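Local coordinates for protein putative D-glycero-D-manno-heptose 7-phosphate kinase (Campylobacter jejuni subsp. jejuni, PDB 4N3O) that phosphorylates D-glycero-alpha-D-manno-heptose 7-phosphate at C-1 with ATP, giving the 1,7-bisphosphate in the pathway to GDP-heptose and capsule polysaccharide, at residues T9-R14 with L122-I127; L13-A18 with G301-F306; C46-R51 with I127-E132; G54-D59 with S86-I91. All coordinates share one frame; numbering follows the deposited sequence. Where two conformers were deposited one is given.

Contact 1: T9-R14 with L122-I127; sequences TQTPLR and LVVGVI
Thr-11 and Gly-125 mark the closest passage of strand 9-14 over helix 122-127: their CA atoms are 5.6 Å apart, the short axes approach to 7.9 Å, and the two directions are nearly antiparallel at 158°. Two threonines on the helix-facing side of the strand carry the contact, and both work on the same glycine. Thr-9 OG1 donates a hydrogen bond to Gly-125 O at 2.8 Å. The hydroxyl stands 43° out of the carbonyl plane, so the bond comes in from above the carbonyl. A chi1 of 72° places OG1 between the backbone N and the carbonyl carbon of Thr-9 and turns it onto the helix backbone. Thr-11 presses on the glycine differently, its OG1 resting 3.2 Å from Gly-125 CA; Gly-125 has no side chain, which lets a hydroxyl settle directly on the helix backbone. The methyl CG2 of Thr-11 meets Val-124 CG1 at 4.1 Å, the two side chains crossing at about a right angle, and Val-337 touches both residues. Farther along the same strand, Arg-14 NE forms a salt bridge with Asp-163 OD1; by similarity these are the transition-state stabilizer and the proton acceptor. A helix lying on the sheet through a glycine, with its strand running on to the catalytic centre, is consistent with the alpha/beta architecture of the GHMP kinase N-terminal domain.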
loop_
_atom_site.group_PDB
_atom_site.type_symbol
_atom_site.label_atom_id
_atom_site.label_comp_id
_atom_site.label_asym_id
_atom_site.label_seq_id
_atom_site.Cartn_x
_atom_site.Cartn_y
_atom_site.Cartn_z
ATOM N N THR A 9 -7.187 10.226 12.084
ATOM C CA THR A 9 -7.479 10.388 10.668
ATOM C C THR A 9 -6.247 9.942 9.869
ATOM O O THR A 9 -5.088 10.010 10.345
ATOM C CB THR A 9 -7.894 11.826 10.253
ATOM O OG1 THR A 9 -6.774 12.703 10.294
ATOM C CG2 THR A 9 -8.979 12.361 11.145
ATOM N N GLN A 10 -6.517 9.503 8.652
ATOM C CA GLN A 10 -5.493 9.027 7.732
ATOM C C GLN A 10 -5.864 9.628 6.374
ATOM O O GLN A 10 -6.992 9.468 5.896
ATOM C CB GLN A 10 -5.504 7.506 7.731
ATOM C CG GLN A 10 -4.483 6.885 6.819
ATOM C CD GLN A 10 -4.434 5.362 6.922
ATOM O OE1 GLN A 10 -5.122 4.734 7.746
ATOM N NE2 GLN A 10 -3.607 4.766 6.089
ATOM N N THR A 11 -4.918 10.331 5.771
ATOM C CA THR A 11 -5.155 11.076 4.554
ATOM C C THR A 11 -4.070 10.738 3.558
ATOM O O THR A 11 -2.897 10.841 3.860
ATOM C CB THR A 11 -5.087 12.587 4.877
ATOM O OG1 THR A 11 -5.905 12.877 6.032
ATOM C CG2 THR A 11 -5.526 13.435 3.678
ATOM N N PRO A 12 -4.456 10.356 2.346
ATOM C CA PRO A 12 -3.434 9.971 1.400
ATOM C C PRO A 12 -2.770 11.107 0.666
ATOM O O PRO A 12 -3.358 12.162 0.471
ATOM C CB PRO A 12 -4.223 9.123 0.391
ATOM C CG PRO A 12 -5.579 9.716 0.398
ATOM C CD PRO A 12 -5.817 10.218 1.791
ATOM N N LEU A 13 -1.535 10.868 0.253
ATOM C CA LEU A 13 -0.792 11.795 -0.571
ATOM C C LEU A 13 -1.232 11.519 -2.004
ATOM O O LEU A 13 -2.006 10.589 -2.258
ATOM C CB LEU A 13 0.700 11.564 -0.416
ATOM C CG LEU A 13 1.198 11.849 1.004
ATOM C CD1 LEU A 13 2.683 11.529 1.117
ATOM C CD2 LEU A 13 0.968 13.301 1.372
ATOM N N ARG A 14 -0.750 12.311 -2.943
ATOM C CA ARG A 14 -1.167 12.146 -4.315
ATOM C C ARG A 14 -0.015 12.199 -5.259
ATOM O O ARG A 14 1.012 12.801 -4.983
ATOM C CB ARG A 14 -2.122 13.265 -4.740
ATOM C CG ARG A 14 -1.470 14.634 -4.633
ATOM C CD ARG A 14 -1.804 15.496 -5.831
ATOM N NE ARG A 14 -1.055 16.752 -5.840
ATOM C CZ ARG A 14 0.251 16.847 -6.109
ATOM N NH1 ARG A 14 0.985 15.753 -6.335
ATOM N NH2 ARG A 14 0.837 18.040 -6.119
ATOM N N LEU A 122 -1.899 17.448 4.771
ATOM C CA LEU A 122 -1.805 17.647 6.225
ATOM C C LEU A 122 -2.981 18.472 6.759
ATOM O O LEU A 122 -3.634 18.092 7.748
ATOM C CB LEU A 122 -0.482 18.331 6.579
ATOM C CG LEU A 122 -0.241 18.716 8.039
ATOM C CD1 LEU A 122 -0.335 17.512 8.953
ATOM C CD2 LEU A 122 1.123 19.375 8.178
ATOM N N VAL A 123 -3.260 19.590 6.093
ATOM C CA VAL A 123 -4.348 20.484 6.519
ATOM C C VAL A 123 -5.689 19.741 6.516
ATOM O O VAL A 123 -6.494 19.872 7.444
ATOM C CB VAL A 123 -4.433 21.751 5.639
ATOM C CG1 VAL A 123 -5.650 22.595 6.027
ATOM C CG2 VAL A 123 -3.144 22.579 5.728
ATOM N N VAL A 124 -5.926 18.958 5.470
ATOM C CA VAL A 124 -7.159 18.161 5.365
ATOM C C VAL A 124 -7.277 17.135 6.501
ATOM O O VAL A 124 -8.318 17.016 7.119
ATOM C CB VAL A 124 -7.263 17.486 3.982
ATOM C CG1 VAL A 124 -8.313 16.390 3.972
ATOM C CG2 VAL A 124 -7.576 18.538 2.927
ATOM N N GLY A 125 -6.209 16.414 6.795
ATOM C CA GLY A 125 -6.272 15.434 7.867
ATOM C C GLY A 125 -6.598 16.040 9.222
ATOM O O GLY A 125 -7.359 15.475 9.991
ATOM N N VAL A 126 -6.035 17.208 9.505
ATOM C CA VAL A 126 -6.253 17.876 10.786
ATOM C C VAL A 126 -7.684 18.435 10.890
ATOM O O VAL A 126 -8.402 18.201 11.886
ATOM C CB VAL A 126 -5.209 18.974 10.961
ATOM C CG1 VAL A 126 -5.468 19.767 12.218
ATOM C CG2 VAL A 126 -3.816 18.351 10.977
ATOM N N ILE A 127 -8.106 19.155 9.854
ATOM C CA ILE A 127 -9.449 19.696 9.811
ATOM C C ILE A 127 -10.437 18.568 10.041
ATOM O O ILE A 127 -11.369 18.706 10.818
ATOM C CB ILE A 127 -9.733 20.383 8.457
ATOM C CG1 ILE A 127 -8.945 21.698 8.366
ATOM C CG2 ILE A 127 -11.210 20.691 8.322
ATOM C CD1 ILE A 127 -8.910 22.334 6.990
#

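Contact 2: L13-A18 with G301-F306; sequences LRLGLA and GGFMFF
The carbonyl O of Leu-17, whose side chain touches Phe-305, accepts a hydrogen bond from NE1 of Trp-263, and the indole of that tryptophan also meets the Phe-305 ring with the planes at about 60°, thus linking the two sides of the contact. Directly between the segments the evidence is wholly apolar. Leu-15 works as a fork: with CG anti to the backbone N (chi1 -170°), its two methyls reach different phenylalanines. CD2 lies over one face of Phe-305, 4.1 Å from the ring centroid, a CH-pi contact displaced toward the rim near CE1. CD1 of Leu-15 comes to 3.9 Å from Phe-303 CE2. Leu-17 CD2 puts a second methyl on Phe-305, 3.7 Å from its CE2. The backbones stay well separated, the axes of strands 13-18 and 303-306 approaching no nearer than 10.0 Å at an angle of 55°, so side chains alone bridge two sheets. Segment 301-306 belongs to the C-terminal GHMP kinase family region, and the packing sets its antiparallel sheet against the long strand that carries Arg-14. Leu-17 and Ala-18 both face Leu-36, a classic beta bulge in that strand at the level of the contact. Leu-116, an ATP-binding residue by similarity, touches both Leu-15 and Phe-303, while Lys-294 lies against Phe-305 and its NZ hydrogen-bonds to Gly-16 O.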
loop_
_atom_site.group_PDB
_atom_site.type_symbol
_atom_site.label_atom_id
_atom_site.label_comp_id
_atom_site.label_asym_id
_atom_site.label_seq_id
_atom_site.Cartn_x
_atom_site.Cartn_y
_atom_site.Cartn_z
ATOM N N LEU A 13 -1.535 10.868 0.253
ATOM C CA LEU A 13 -0.792 11.795 -0.571
ATOM C C LEU A 13 -1.232 11.519 -2.004
ATOM O O LEU A 13 -2.006 10.589 -2.258
ATOM C CB LEU A 13 0.700 11.564 -0.416
ATOM C CG LEU A 13 1.198 11.849 1.004
ATOM C CD1 LEU A 13 2.683 11.529 1.117
ATOM C CD2 LEU A 13 0.968 13.301 1.372
ATOM N N ARG A 14 -0.750 12.311 -2.943
ATOM C CA ARG A 14 -1.167 12.146 -4.315
ATOM C C ARG A 14 -0.015 12.199 -5.259
ATOM O O ARG A 14 1.012 12.801 -4.983
ATOM C CB ARG A 14 -2.122 13.265 -4.740
ATOM C CG ARG A 14 -1.470 14.634 -4.633
ATOM C CD ARG A 14 -1.804 15.496 -5.831
ATOM N NE ARG A 14 -1.055 16.752 -5.840
ATOM C CZ ARG A 14 0.251 16.847 -6.109
ATOM N NH1 ARG A 14 0.985 15.753 -6.335
ATOM N NH2 ARG A 14 0.837 18.040 -6.119
ATOM N N LEU A 15 -0.257 11.651 -6.427
ATOM C CA LEU A 15 0.707 11.600 -7.469
ATOM C C LEU A 15 0.127 12.272 -8.704
ATOM O O LEU A 15 -0.985 11.964 -9.121
ATOM C CB LEU A 15 0.976 10.136 -7.731
ATOM C CG LEU A 15 2.093 9.699 -8.619
ATOM C CD1 LEU A 15 3.385 10.399 -8.230
ATOM C CD2 LEU A 15 2.201 8.194 -8.457
ATOM N N GLY A 16 0.853 13.233 -9.254
ATOM C CA GLY A 16 0.431 13.888 -10.472
ATOM C C GLY A 16 0.839 12.996 -11.619
ATOM O O GLY A 16 2.018 12.868 -11.914
ATOM N N LEU A 17 -0.138 12.378 -12.266
ATOM C CA LEU A 17 0.118 11.474 -13.368
ATOM C C LEU A 17 0.272 12.219 -14.683
ATOM O O LEU A 17 1.101 11.848 -15.516
ATOM C CB LEU A 17 -1.012 10.448 -13.478
ATOM C CG LEU A 17 -1.138 9.445 -12.332
ATOM C CD1 LEU A 17 -2.327 8.516 -12.548
ATOM C CD2 LEU A 17 0.131 8.638 -12.232
ATOM N N ALA A 18 -0.542 13.251 -14.883
ATOM C CA ALA A 18 -0.430 14.067 -16.090
ATOM C C ALA A 18 -1.080 15.423 -15.886
ATOM O O ALA A 18 -1.937 15.598 -15.005
ATOM C CB ALA A 18 -1.046 13.358 -17.286
ATOM N N GLY A 301 13.512 16.877 -1.199
ATOM C CA GLY A 301 13.325 15.432 -1.321
ATOM C C GLY A 301 12.599 15.100 -2.616
ATOM O O GLY A 301 11.428 14.726 -2.607
ATOM N N GLY A 302 13.300 15.237 -3.737
ATOM C CA GLY A 302 12.708 14.968 -5.040
ATOM C C GLY A 302 12.501 13.492 -5.318
ATOM O O GLY A 302 13.049 12.628 -4.627
ATOM N N PHE A 303 11.710 13.200 -6.342
ATOM C CA PHE A 303 11.464 11.824 -6.716
ATOM C C PHE A 303 11.328 11.687 -8.210
ATOM O O PHE A 303 11.142 12.674 -8.928
ATOM C CB PHE A 303 10.205 11.286 -6.055
ATOM C CG PHE A 303 8.948 11.931 -6.532
ATOM C CD1 PHE A 303 8.496 13.116 -5.958
ATOM C CD2 PHE A 303 8.193 11.346 -7.541
ATOM C CE1 PHE A 303 7.323 13.703 -6.388
ATOM C CE2 PHE A 303 7.011 11.936 -7.976
ATOM C CZ PHE A 303 6.577 13.113 -7.392
HETATM N N MSE A 304 11.466 10.451 -8.673
HETATM C CA MSE A 304 11.299 10.157 -10.076
HETATM C C MSE A 304 10.242 9.118 -10.085
HETATM O O MSE A 304 10.141 8.331 -9.162
HETATM C CB MSE A 304 12.588 9.687 -10.730
HETATM C CG MSE A 304 13.388 10.905 -11.173
HETATM SE SE MSE A 304 15.114 10.391 -11.953
HETATM C CE MSE A 304 14.692 11.062 -13.753
ATOM N N PHE A 305 9.440 9.122 -11.131
ATOM C CA PHE A 305 8.353 8.193 -11.289
ATOM C C PHE A 305 8.569 7.581 -12.653
ATOM O O PHE A 305 8.703 8.302 -13.634
ATOM C CB PHE A 305 7.057 8.988 -11.187
ATOM C CG PHE A 305 5.839 8.215 -11.478
ATOM C CD1 PHE A 305 5.524 7.089 -10.736
ATOM C CD2 PHE A 305 4.944 8.659 -12.425
ATOM C CE1 PHE A 305 4.364 6.379 -10.984
ATOM C CE2 PHE A 305 3.778 7.955 -12.682
ATOM C CZ PHE A 305 3.488 6.814 -11.963
ATOM N N PHE A 306 8.672 6.259 -12.715
ATOM C CA PHE A 306 8.931 5.581 -13.996
ATOM C C PHE A 306 7.838 4.631 -14.450
ATOM O O PHE A 306 7.060 4.111 -13.653
ATOM C CB PHE A 306 10.206 4.724 -13.922
ATOM C CG PHE A 306 11.447 5.471 -13.538
ATOM C CD1 PHE A 306 12.111 6.250 -14.457
ATOM C CD2 PHE A 306 11.991 5.327 -12.275
ATOM C CE1 PHE A 306 13.272 6.912 -14.118
ATOM C CE2 PHE A 306 13.159 5.992 -11.925
ATOM C CZ PHE A 306 13.800 6.786 -12.851
#

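Contact 3: C46-R51 with I127-E132; sequences CTLIKR and IKAFAE
Leu-48 and Phe-130 form the tight part of this contact, in which one methyl does nearly all the work. CD1 of Leu-48 stands over one face of the Phe-130 ring, 4.0 Å from its centroid and only 17° off the ring normal, a CH-pi approach displaced toward the CD1-CE1 rim. The nearest ring atom, Phe-130 CD1, is 3.9 Å from that methyl, and the two side chains cross at about a right angle. The same methyl reaches Ala-129 CB at 4.0 Å, so it sits in the angle between the ring and Ala-129. Leu-48 is put there by CG lying anti to the backbone N (chi1 -171°). Phe-102 of strand 102-108 meets Phe-130 edge-to-face and also touches Leu-48. The loose side is the strand end, where Lys-50 is exposed and touches Trp-133. Thr-47 points away from the helix, bonds through OG1 to Arg-8 NH2 and packs on Thr-311 of the second subunit. The nearest CA pair, Leu-48 and Ala-129, is 6.5 Å apart, consistent with the small side chain of Ala-129. Such an apolar helix face on a mixed sheet fits the alpha/beta N-terminal domain of GHMP kinases.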
loop_
_atom_site.group_PDB
_atom_site.type_symbol
_atom_site.label_atom_id
_atom_site.label_comp_id
_atom_site.label_asym_id
_atom_site.label_seq_id
_atom_site.Cartn_x
_atom_site.Cartn_y
_atom_site.Cartn_z
ATOM N N CYS A 46 -2.916 11.432 11.674
ATOM C CA CYS A 46 -3.238 12.393 12.723
ATOM C C CYS A 46 -4.014 11.734 13.842
ATOM O O CYS A 46 -4.931 10.956 13.591
ATOM C CB CYS A 46 -4.097 13.545 12.184
ATOM S SG CYS A 46 -3.287 14.566 10.936
ATOM N N THR A 47 -3.630 12.048 15.073
ATOM C CA THR A 47 -4.339 11.583 16.253
ATOM C C THR A 47 -4.698 12.833 17.081
ATOM O O THR A 47 -3.830 13.672 17.371
ATOM C CB THR A 47 -3.508 10.624 17.102
ATOM O OG1 THR A 47 -3.443 9.362 16.449
ATOM C CG2 THR A 47 -4.151 10.409 18.424
ATOM N N LEU A 48 -5.964 12.950 17.462
ATOM C CA LEU A 48 -6.408 14.086 18.269
ATOM C C LEU A 48 -7.003 13.541 19.551
ATOM O O LEU A 48 -7.998 12.805 19.506
ATOM C CB LEU A 48 -7.438 14.921 17.509
ATOM C CG LEU A 48 -7.872 16.276 18.096
ATOM C CD1 LEU A 48 -8.735 17.009 17.087
ATOM C CD2 LEU A 48 -8.620 16.127 19.407
ATOM N N ILE A 49 -6.398 13.896 20.686
ATOM C CA ILE A 49 -6.868 13.414 21.990
ATOM C C ILE A 49 -7.387 14.533 22.884
ATOM O O ILE A 49 -6.657 15.468 23.225
ATOM C CB ILE A 49 -5.761 12.667 22.775
ATOM C CG1 ILE A 49 -5.074 11.618 21.893
ATOM C CG2 ILE A 49 -6.341 11.986 24.013
ATOM C CD1 ILE A 49 -3.868 10.995 22.551
ATOM N N LYS A 50 -8.651 14.412 23.271
ATOM C CA LYS A 50 -9.267 15.364 24.176
ATOM C C LYS A 50 -8.611 15.242 25.544
ATOM O O LYS A 50 -8.326 14.133 26.012
ATOM C CB LYS A 50 -10.770 15.106 24.305
ATOM C CG LYS A 50 -11.455 16.049 25.296
ATOM C CD LYS A 50 -12.964 15.846 25.373
ATOM C CE LYS A 50 -13.587 16.808 26.383
ATOM N NZ LYS A 50 -15.070 16.743 26.383
ATOM N N ARG A 51 -8.355 16.384 26.166
ATOM C CA ARG A 51 -7.757 16.425 27.503
ATOM C C ARG A 51 -8.444 17.525 28.325
ATOM O O ARG A 51 -8.809 18.566 27.788
ATOM C CB ARG A 51 -6.234 16.598 27.417
ATOM C CG ARG A 51 -5.773 17.740 26.537
ATOM C CD ARG A 51 -4.274 17.688 26.252
ATOM N NE ARG A 51 -3.456 18.004 27.419
ATOM C CZ ARG A 51 -2.873 17.121 28.229
ATOM N NH1 ARG A 51 -2.975 15.815 28.019
ATOM N NH2 ARG A 51 -2.163 17.559 29.258
ATOM N N ILE A 127 -8.106 19.155 9.854
ATOM C CA ILE A 127 -9.449 19.696 9.811
ATOM C C ILE A 127 -10.437 18.568 10.041
ATOM O O ILE A 127 -11.369 18.706 10.818
ATOM C CB ILE A 127 -9.733 20.383 8.457
ATOM C CG1 ILE A 127 -8.945 21.698 8.366
ATOM C CG2 ILE A 127 -11.210 20.691 8.322
ATOM C CD1 ILE A 127 -8.910 22.334 6.990
ATOM N N LYS A 128 -10.219 17.437 9.369
ATOM C CA LYS A 128 -11.110 16.266 9.489
ATOM C C LYS A 128 -11.138 15.716 10.899
ATOM O O LYS A 128 -12.153 15.223 11.358
ATOM C CB LYS A 128 -10.664 15.177 8.519
ATOM C CG LYS A 128 -11.532 13.941 8.509
ATOM C CD LYS A 128 -12.948 14.188 8.012
ATOM C CE LYS A 128 -13.721 12.893 8.073
ATOM N NZ LYS A 128 -15.116 13.070 7.633
ATOM N N ALA A 129 -10.015 15.804 11.590
ATOM C CA ALA A 129 -9.949 15.342 12.959
ATOM C C ALA A 129 -10.870 16.195 13.847
ATOM O O ALA A 129 -11.619 15.670 14.665
ATOM C CB ALA A 129 -8.520 15.408 13.455
ATOM N N PHE A 130 -10.810 17.511 13.670
ATOM C CA PHE A 130 -11.662 18.433 14.434
ATOM C C PHE A 130 -13.137 18.254 14.093
ATOM O O PHE A 130 -13.987 18.278 14.971
ATOM C CB PHE A 130 -11.254 19.899 14.181
ATOM C CG PHE A 130 -10.026 20.323 14.922
ATOM C CD1 PHE A 130 -10.085 20.551 16.289
ATOM C CD2 PHE A 130 -8.834 20.525 14.266
ATOM C CE1 PHE A 130 -8.964 20.935 16.989
ATOM C CE2 PHE A 130 -7.708 20.921 14.957
ATOM C CZ PHE A 130 -7.771 21.128 16.322
ATOM N N ALA A 131 -13.433 18.088 12.809
ATOM C CA ALA A 131 -14.803 17.908 12.353
ATOM C C ALA A 131 -15.472 16.667 12.962
ATOM O O ALA A 131 -16.623 16.727 13.391
ATOM C CB ALA A 131 -14.838 17.837 10.833
ATOM N N GLU A 132 -14.724 15.571 12.988
ATOM C CA GLU A 132 -15.177 14.293 13.534
ATOM C C GLU A 132 -15.367 14.373 15.045
ATOM O O GLU A 132 -16.341 13.861 15.601
ATOM C CB GLU A 132 -14.108 13.238 13.247
ATOM C CG GLU A 132 -14.418 11.832 13.734
ATOM C CD GLU A 132 -15.417 11.112 12.856
ATOM O OE1 GLU A 132 -16.318 11.779 12.308
ATOM O OE2 GLU A 132 -15.297 9.879 12.723
#

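Contact 4: G54-D59 with S86-I91; sequences GKIIFD and SIYNRI
Ile-56 and Tyr-88 hold the nearest CA pair of strand 55-59 and helix 86-91, and even that pair is 9.9 Å apart, so long side chains must span the gap. The tyrosine provides most of the reach. With CG anti to the backbone N (chi1 174°), its ring projects from the helix toward the strand, and Ile-56 CD1 meets its phenolic end at 3.5 Å from CZ. That methyl is also 3.5 Å from Tyr-88 OH, a van der Waals touch on an oxygen that is already engaged: OH bonds to Lys-72 O and Leu-100 N. A carbonyl and an amide on the same hydroxyl imply that it donates to the first and accepts from the second, and together these bonds should fix the reach of the ring. Ile-56 holds its CD1 anti to CA about CB-CG1 (chi2 176°), while its other branch turns along the strand: CG2 lies 3.8 Å above the plane of the Phe-58 ring, toward its rim. Phe-58 presents its edge to the helix, its CZ 4.4 Å from Tyr-88 CB, a looser touch near the ring plane. Strand 55-60 pairs antiparallel with strand 65-70 and parallel with strand 102-108, whose Phe-102 touches Ile-56 and whose Leu-104 touches Phe-58. The helix has a second neighbour in helix 118-134, where Ile-87 packs on Val-123, Val-126 and Phe-130 and Ile-91 packs on Leu-134, while Arg-90 NH2 makes a salt bridge to Glu-149 of helix 140-153.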
loop_
_atom_site.group_PDB
_atom_site.type_symbol
_atom_site.label_atom_id
_atom_site.label_comp_id
_atom_site.label_asym_id
_atom_site.label_seq_id
_atom_site.Cartn_x
_atom_site.Cartn_y
_atom_site.Cartn_z
ATOM N N GLY A 54 -7.155 22.286 30.329
ATOM C CA GLY A 54 -6.974 23.585 29.699
ATOM C C GLY A 54 -5.674 23.735 28.941
ATOM O O GLY A 54 -5.131 24.833 28.850
ATOM N N LYS A 55 -5.163 22.629 28.411
ATOM C CA LYS A 55 -3.933 22.645 27.615
ATOM C C LYS A 55 -4.184 22.298 26.153
ATOM O O LYS A 55 -5.128 21.598 25.811
ATOM C CB LYS A 55 -2.877 21.685 28.183
ATOM C CG LYS A 55 -1.866 22.301 29.140
ATOM C CD LYS A 55 -2.502 23.004 30.327
ATOM C CE LYS A 55 -1.436 23.568 31.255
ATOM N NZ LYS A 55 -0.516 24.499 30.543
ATOM N N ILE A 56 -3.319 22.820 25.300
ATOM C CA ILE A 56 -3.369 22.551 23.890
ATOM C C ILE A 56 -1.950 22.167 23.481
ATOM O O ILE A 56 -1.020 22.964 23.621
ATOM C CB ILE A 56 -3.874 23.759 23.079
ATOM C CG1 ILE A 56 -5.373 23.976 23.334
ATOM C CG2 ILE A 56 -3.634 23.535 21.600
ATOM C CD1 ILE A 56 -5.945 25.203 22.652
ATOM N N ILE A 57 -1.801 20.942 22.979
ATOM C CA ILE A 57 -0.512 20.412 22.568
ATOM C C ILE A 57 -0.516 20.059 21.085
ATOM O O ILE A 57 -1.463 19.455 20.589
ATOM C CB ILE A 57 -0.185 19.156 23.400
ATOM C CG1 ILE A 57 -0.113 19.543 24.885
ATOM C CG2 ILE A 57 1.113 18.499 22.933
ATOM C CD1 ILE A 57 0.090 18.378 25.824
ATOM N N PHE A 58 0.530 20.473 20.385
ATOM C CA PHE A 58 0.707 20.159 18.984
ATOM C C PHE A 58 2.006 19.369 18.934
ATOM O O PHE A 58 3.052 19.897 19.330
ATOM C CB PHE A 58 0.842 21.422 18.130
ATOM C CG PHE A 58 -0.379 22.304 18.122
ATOM C CD1 PHE A 58 -1.630 21.785 17.818
ATOM C CD2 PHE A 58 -0.259 23.671 18.290
ATOM C CE1 PHE A 58 -2.742 22.602 17.762
ATOM C CE2 PHE A 58 -1.371 24.496 18.237
ATOM C CZ PHE A 58 -2.611 23.962 17.979
ATOM N N ASP A 59 1.943 18.123 18.442
ATOM C CA ASP A 59 3.094 17.218 18.427
ATOM C C ASP A 59 3.373 16.623 17.043
ATOM O O ASP A 59 2.631 15.784 16.553
ATOM C CB ASP A 59 2.839 16.100 19.432
ATOM C CG ASP A 59 3.970 15.085 19.493
ATOM O OD1 ASP A 59 5.122 15.417 19.128
ATOM O OD2 ASP A 59 3.699 13.948 19.932
ATOM N N SER A 86 -3.418 28.268 12.751
ATOM C CA SER A 86 -4.389 28.806 11.794
ATOM C C SER A 86 -5.624 27.909 11.739
ATOM O O SER A 86 -6.743 28.396 11.704
ATOM C CB SER A 86 -3.792 28.884 10.400
ATOM O OG SER A 86 -2.556 29.556 10.401
ATOM N N ILE A 87 -5.406 26.592 11.705
ATOM C CA ILE A 87 -6.500 25.654 11.670
ATOM C C ILE A 87 -7.296 25.796 12.959
ATOM O O ILE A 87 -8.510 25.996 12.932
ATOM C CB ILE A 87 -5.987 24.209 11.491
ATOM C CG1 ILE A 87 -5.395 24.047 10.081
ATOM C CG2 ILE A 87 -7.116 23.220 11.708
ATOM C CD1 ILE A 87 -4.563 22.799 9.892
ATOM N N TYR A 88 -6.617 25.709 14.092
ATOM C CA TYR A 88 -7.307 25.853 15.370
ATOM C C TYR A 88 -8.112 27.163 15.447
ATOM O O TYR A 88 -9.311 27.157 15.731
ATOM C CB TYR A 88 -6.313 25.795 16.523
ATOM C CG TYR A 88 -6.958 26.078 17.845
ATOM C CD1 TYR A 88 -7.731 25.121 18.471
ATOM C CD2 TYR A 88 -6.798 27.318 18.468
ATOM C CE1 TYR A 88 -8.340 25.381 19.687
ATOM C CE2 TYR A 88 -7.395 27.585 19.685
ATOM C CZ TYR A 88 -8.168 26.612 20.289
ATOM O OH TYR A 88 -8.773 26.863 21.492
ATOM N N ASN A 89 -7.443 28.279 15.184
ATOM C CA ASN A 89 -8.092 29.585 15.211
ATOM C C ASN A 89 -9.370 29.623 14.365
ATOM O O ASN A 89 -10.382 30.173 14.786
ATOM C CB ASN A 89 -7.118 30.666 14.740
ATOM C CG ASN A 89 -5.917 30.844 15.679
ATOM O OD1 ASN A 89 -5.921 30.398 16.829
ATOM N ND2 ASN A 89 -4.883 31.508 15.178
ATOM N N ARG A 90 -9.334 28.995 13.196
ATOM C CA ARG A 90 -10.472 28.993 12.297
ATOM C C ARG A 90 -11.613 28.107 12.820
ATOM O O ARG A 90 -12.782 28.457 12.703
ATOM C CB ARG A 90 -10.013 28.563 10.912
ATOM C CG ARG A 90 -11.050 28.686 9.808
ATOM C CD ARG A 90 -11.387 30.125 9.434
ATOM N NE ARG A 90 -12.334 30.131 8.315
ATOM C CZ ARG A 90 -12.002 30.188 7.026
ATOM N NH1 ARG A 90 -10.731 30.289 6.640
ATOM N NH2 ARG A 90 -12.961 30.164 6.107
ATOM N N ILE A 91 -11.277 26.964 13.402
ATOM C CA ILE A 91 -12.294 26.082 13.992
ATOM C C ILE A 91 -13.018 26.770 15.151
ATOM O O ILE A 91 -14.194 26.513 15.397
ATOM C CB ILE A 91 -11.676 24.771 14.523
ATOM C CG1 ILE A 91 -11.105 23.934 13.376
ATOM C CG2 ILE A 91 -12.713 23.964 15.284
ATOM C CD1 ILE A 91 -12.131 23.472 12.355
#

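In the fold
Contacts 1, 3 and 4 gather in one part of the fold, with centres 10 to 16 Å apart, all against the same mixed sheet. Contacts 1 and 3 share helix 118-134 and the neighbouring strands 6-21 and 42-50; contact 4 touches both, chiefly where helices 82-96 and 118-134 pack together. Contact 2 stands apart, 18 Å from contact 1 between centres and about 30 Å from the others, yet it uses the far part of strand 6-21. In the chain, contacts 1 and 3 interleave and both enclose contact 4, whereas contact 2 closes a loop over most of the sequence, enclosing contacts 3 and 4. Strand 6-21 therefore joins the N-terminal layer, the probable catalytic centre and the C-terminal sheet.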